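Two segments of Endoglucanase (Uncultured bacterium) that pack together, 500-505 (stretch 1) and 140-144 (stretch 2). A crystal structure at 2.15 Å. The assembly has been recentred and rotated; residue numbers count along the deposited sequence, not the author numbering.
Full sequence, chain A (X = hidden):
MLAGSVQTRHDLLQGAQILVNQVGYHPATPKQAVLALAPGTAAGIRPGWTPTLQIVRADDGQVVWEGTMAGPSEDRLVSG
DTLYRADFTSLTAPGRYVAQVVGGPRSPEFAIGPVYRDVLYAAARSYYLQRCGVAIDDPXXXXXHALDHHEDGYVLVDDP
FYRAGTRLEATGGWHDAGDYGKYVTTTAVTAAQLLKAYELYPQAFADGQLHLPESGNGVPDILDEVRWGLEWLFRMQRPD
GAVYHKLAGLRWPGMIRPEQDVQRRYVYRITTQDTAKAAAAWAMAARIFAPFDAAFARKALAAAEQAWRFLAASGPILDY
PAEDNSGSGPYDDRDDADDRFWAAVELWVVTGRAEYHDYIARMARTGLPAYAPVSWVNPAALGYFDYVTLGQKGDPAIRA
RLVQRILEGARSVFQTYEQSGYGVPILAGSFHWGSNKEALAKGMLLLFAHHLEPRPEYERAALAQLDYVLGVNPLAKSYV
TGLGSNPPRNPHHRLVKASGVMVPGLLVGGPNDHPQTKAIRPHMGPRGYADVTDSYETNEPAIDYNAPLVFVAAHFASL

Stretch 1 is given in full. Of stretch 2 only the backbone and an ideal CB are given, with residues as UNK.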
ATOM      1  N   GLY A 500      11.801 -18.584  10.796  1.00 44.85           N
ATOM      2  CA  GLY A 500      10.968 -19.598  10.144  1.00 43.60           C
ATOM      3  C   GLY A 500       9.480 -19.488  10.477  1.00 44.20           C
ATOM      4  O   GLY A 500       8.706 -20.420  10.217  1.00 43.87           O
ATOM      5  N   VAL A 501       9.067 -18.341  11.020  1.00 41.00           N
ATOM      6  CA  VAL A 501       7.646 -18.067  11.271  1.00 39.67           C
ATOM      7  C   VAL A 501       7.105 -16.990  10.310  1.00 39.85           C
ATOM      8  O   VAL A 501       7.613 -15.860  10.292  1.00 38.62           O
ATOM      9  CB  VAL A 501       7.434 -17.583  12.713  1.00 40.96           C
ATOM     10  CG1 VAL A 501       5.935 -17.413  12.993  1.00 39.98           C
ATOM     11  CG2 VAL A 501       8.073 -18.591  13.728  1.00 37.76           C
ATOM     12  N   MET A 502       6.097 -17.336   9.505  1.00 37.60           N
ATOM     13  CA  MET A 502       5.496 -16.363   8.571  1.00 37.72           C
ATOM     14  C   MET A 502       4.862 -15.192   9.311  1.00 38.39           C
ATOM     15  O   MET A 502       4.090 -15.378  10.280  1.00 36.86           O
ATOM     16  CB  MET A 502       4.433 -17.013   7.680  1.00 38.03           C
ATOM     17  CG  MET A 502       3.961 -16.102   6.526  1.00 35.80           C
ATOM     18  SD  MET A 502       5.257 -15.295   5.535  1.00 36.49           S
ATOM     19  CE  MET A 502       6.027 -16.700   4.728  1.00 33.77           C
ATOM     20  N   VAL A 503       5.176 -13.985   8.851  1.00 37.37           N
ATOM     21  CA  VAL A 503       4.357 -12.828   9.164  1.00 34.23           C
ATOM     22  C   VAL A 503       3.267 -12.652   8.099  1.00 35.55           C
ATOM     23  O   VAL A 503       3.554 -12.321   6.940  1.00 35.13           O
ATOM     24  CB  VAL A 503       5.187 -11.550   9.266  1.00 35.31           C
ATOM     25  CG1 VAL A 503       4.255 -10.344   9.491  1.00 30.45           C
ATOM     26  CG2 VAL A 503       6.235 -11.667  10.409  1.00 32.90           C
ATOM     27  N   PRO A 504       2.001 -12.872   8.494  1.00 34.43           N
ATOM     28  CA  PRO A 504       0.913 -12.828   7.525  1.00 33.48           C
ATOM     29  C   PRO A 504       0.464 -11.388   7.217  1.00 32.84           C
ATOM     30  O   PRO A 504       0.639 -10.487   8.051  1.00 33.21           O
ATOM     31  CB  PRO A 504      -0.201 -13.636   8.217  1.00 32.25           C
ATOM     32  CG  PRO A 504       0.046 -13.434   9.695  1.00 33.39           C
ATOM     33  CD  PRO A 504       1.533 -13.151   9.865  1.00 34.19           C
ATOM     34  N   GLY A 505      -0.078 -11.180   6.018  1.00 32.28           N
ATOM     35  CA  GLY A 505      -0.782  -9.955   5.680  1.00 30.98           C
ATOM     36  C   GLY A 505       0.115  -8.934   4.991  1.00 32.02           C
ATOM     37  O   GLY A 505      -0.313  -7.792   4.726  1.00 30.84           O
ATOM     38  N   UNK A 140      -1.637 -15.433  18.173  1.00 42.77           N
ATOM     39  CA  UNK A 140      -2.434 -15.624  16.958  1.00 42.20           C
ATOM     40  C   UNK A 140      -1.574 -16.122  15.787  1.00 42.57           C
ATOM     41  O   UNK A 140      -1.959 -17.014  15.021  1.00 42.34           O
ATOM     42  CB  UNK A 140      -3.127 -14.315  16.575  1.00 42.20           C
ATOM     43  N   UNK A 141      -0.331 -15.686  15.795  1.00 40.19           N
ATOM     44  CA  UNK A 141       0.472 -15.636  14.600  1.00 38.77           C
ATOM     45  C   UNK A 141       1.714 -16.529  14.845  1.00 40.81           C
ATOM     46  O   UNK A 141       2.278 -17.146  13.925  1.00 38.87           O
ATOM     47  CB  UNK A 141       0.858 -14.196  14.255  1.00 38.77           C
ATOM     48  N   UNK A 142       2.057 -16.673  16.121  1.00 39.76           N
ATOM     49  CA  UNK A 142       3.321 -17.273  16.525  1.00 41.05           C
ATOM     50  C   UNK A 142       4.520 -16.343  16.438  1.00 40.38           C
ATOM     51  O   UNK A 142       5.615 -16.738  16.767  1.00 40.11           O
ATOM     52  CB  UNK A 142       3.589 -18.510  15.665  1.00 41.05           C
ATOM     53  N   UNK A 143       4.340 -15.127  15.935  1.00 37.65           N
ATOM     54  CA  UNK A 143       5.487 -14.252  15.719  1.00 38.31           C
ATOM     55  C   UNK A 143       6.022 -13.750  17.074  1.00 39.64           C
ATOM     56  O   UNK A 143       5.239 -13.341  17.960  1.00 38.37           O
ATOM     57  CB  UNK A 143       5.103 -13.076  14.819  1.00 38.31           C
ATOM     58  N   UNK A 144       7.335 -13.859  17.267  1.00 40.50           N
ATOM     59  CA  UNK A 144       7.952 -13.401  18.506  1.00 42.77           C
ATOM     60  C   UNK A 144       9.383 -12.937  18.331  1.00 41.85           C
ATOM     61  O   UNK A 144      10.172 -13.532  17.591  1.00 43.02           O
ATOM     62  CB  UNK A 144       7.909 -14.520  19.549  1.00 42.77           C
TER

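Position 140 lies beyond the reach of the first stretch. From its ideal CB nothing of that segment comes within 5.5 Å, and phi/psi of -61/-32 suits almost any residue, so this contact sets no rule here. The deposited residue is Ile140, with chi1 in m and chi2 in t; its side chain comes no closer than the 6.8 Å between Ile140 CG2 and Pro504 CG and takes no part in the packing.

Position 141 is more informative. Its CA-to-CB bond runs sideways to the other segment, with the ideal CB 4.6 Å from Pro504 CD and 5.3 Å from Met502 O. What lies nearby is the CD and CG carbons of a proline ring, carbon to pack on, with one carbonyl acceptor, Met502 O, a little farther off. A short side chain could lie against it: alanine would reach less far, while serine, threonine or valine would reach farther. The residue is Thr141, whose OG1 sits 3.5 Å from Pro504 CG, a contact of packing rather than a hydrogen bond. Its chi1 of -118° falls between wells. The backbone carbonyl also matters. Thr141 O and Met502 O are both acceptors, 4.4 Å apart, and cannot bond to each other; a water resolves this, its O donating to Thr141 O at 2.5 Å and to Met502 O at 2.6 Å. No direct hydrogen bond crosses between the segments, so this water supplies a polar link between the two backbones.

At position 142 the backbone speaks first. With phi/psi of 79/-4, a CB would be jammed against the carbonyl O of the residue before, which by itself calls for glycine. The CB direction is also toward stretch 1, and the ideal CB would lie 3.7 Å from Val501 CG1, already at packing distance. Gly142 is what the chain uses. Without a side chain, it presents its backbone to the valine, with Gly142 O 3.8 Å from Val501 CG1.

Position 143 has its CB directed sideways, yet the ideal CB is 4.8 Å from both Val501 CG1 and Val503 CG2, and 5.2 Å from Met502 O. Two methyl groups at this distance ask for an apolar side chain able to extend a carbon beyond CB; valine or isoleucine would be natural candidates, and leucine is conceivable, whereas a charge would find no charged partner in stretch 1. Val143, with chi1 in t, answers through CG2, which reaches Val503 CG2 at 3.8 Å and Val501 CG1 at 4.0 Å. Val143 CG2 also lies 3.7 Å from Met502 O, so the apolar cluster borders directly on the carbonyl held by the water.

Position 144 is again free of the contact: nothing of stretch 1 comes within 5.5 Å of its ideal CB, and the extended backbone accepts many residues. It is Ser144, chi1 in p, with Ser144 OG no nearer than 6.4 Å, the distance to Val501 CG2.

Stretch 2, residues 140-144: ITGVS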
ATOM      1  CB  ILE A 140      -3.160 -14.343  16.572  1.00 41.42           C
ATOM      2  CG1 ILE A 140      -4.209 -14.011  17.640  1.00 44.77           C
ATOM      3  CG2 ILE A 140      -3.797 -14.507  15.193  1.00 42.90           C
ATOM      4  CD1 ILE A 140      -4.754 -12.588  17.566  1.00 41.06           C
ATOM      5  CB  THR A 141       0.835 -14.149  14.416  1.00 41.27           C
ATOM      6  OG1 THR A 141       0.305 -13.630  13.183  1.00 43.36           O
ATOM      7  CG2 THR A 141       2.208 -13.919  14.566  1.00 26.22           C
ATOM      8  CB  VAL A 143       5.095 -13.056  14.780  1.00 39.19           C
ATOM      9  CG1 VAL A 143       6.138 -11.938  14.810  1.00 38.33           C
ATOM     10  CG2 VAL A 143       4.862 -13.551  13.354  1.00 36.40           C
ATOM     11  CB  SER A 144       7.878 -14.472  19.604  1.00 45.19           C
ATOM     12  OG  SER A 144       8.769 -15.533  19.325  1.00 50.16           O
TER
HETATM   13  O   HOH W   1       2.771 -17.286  11.456  1.00 37.74           O
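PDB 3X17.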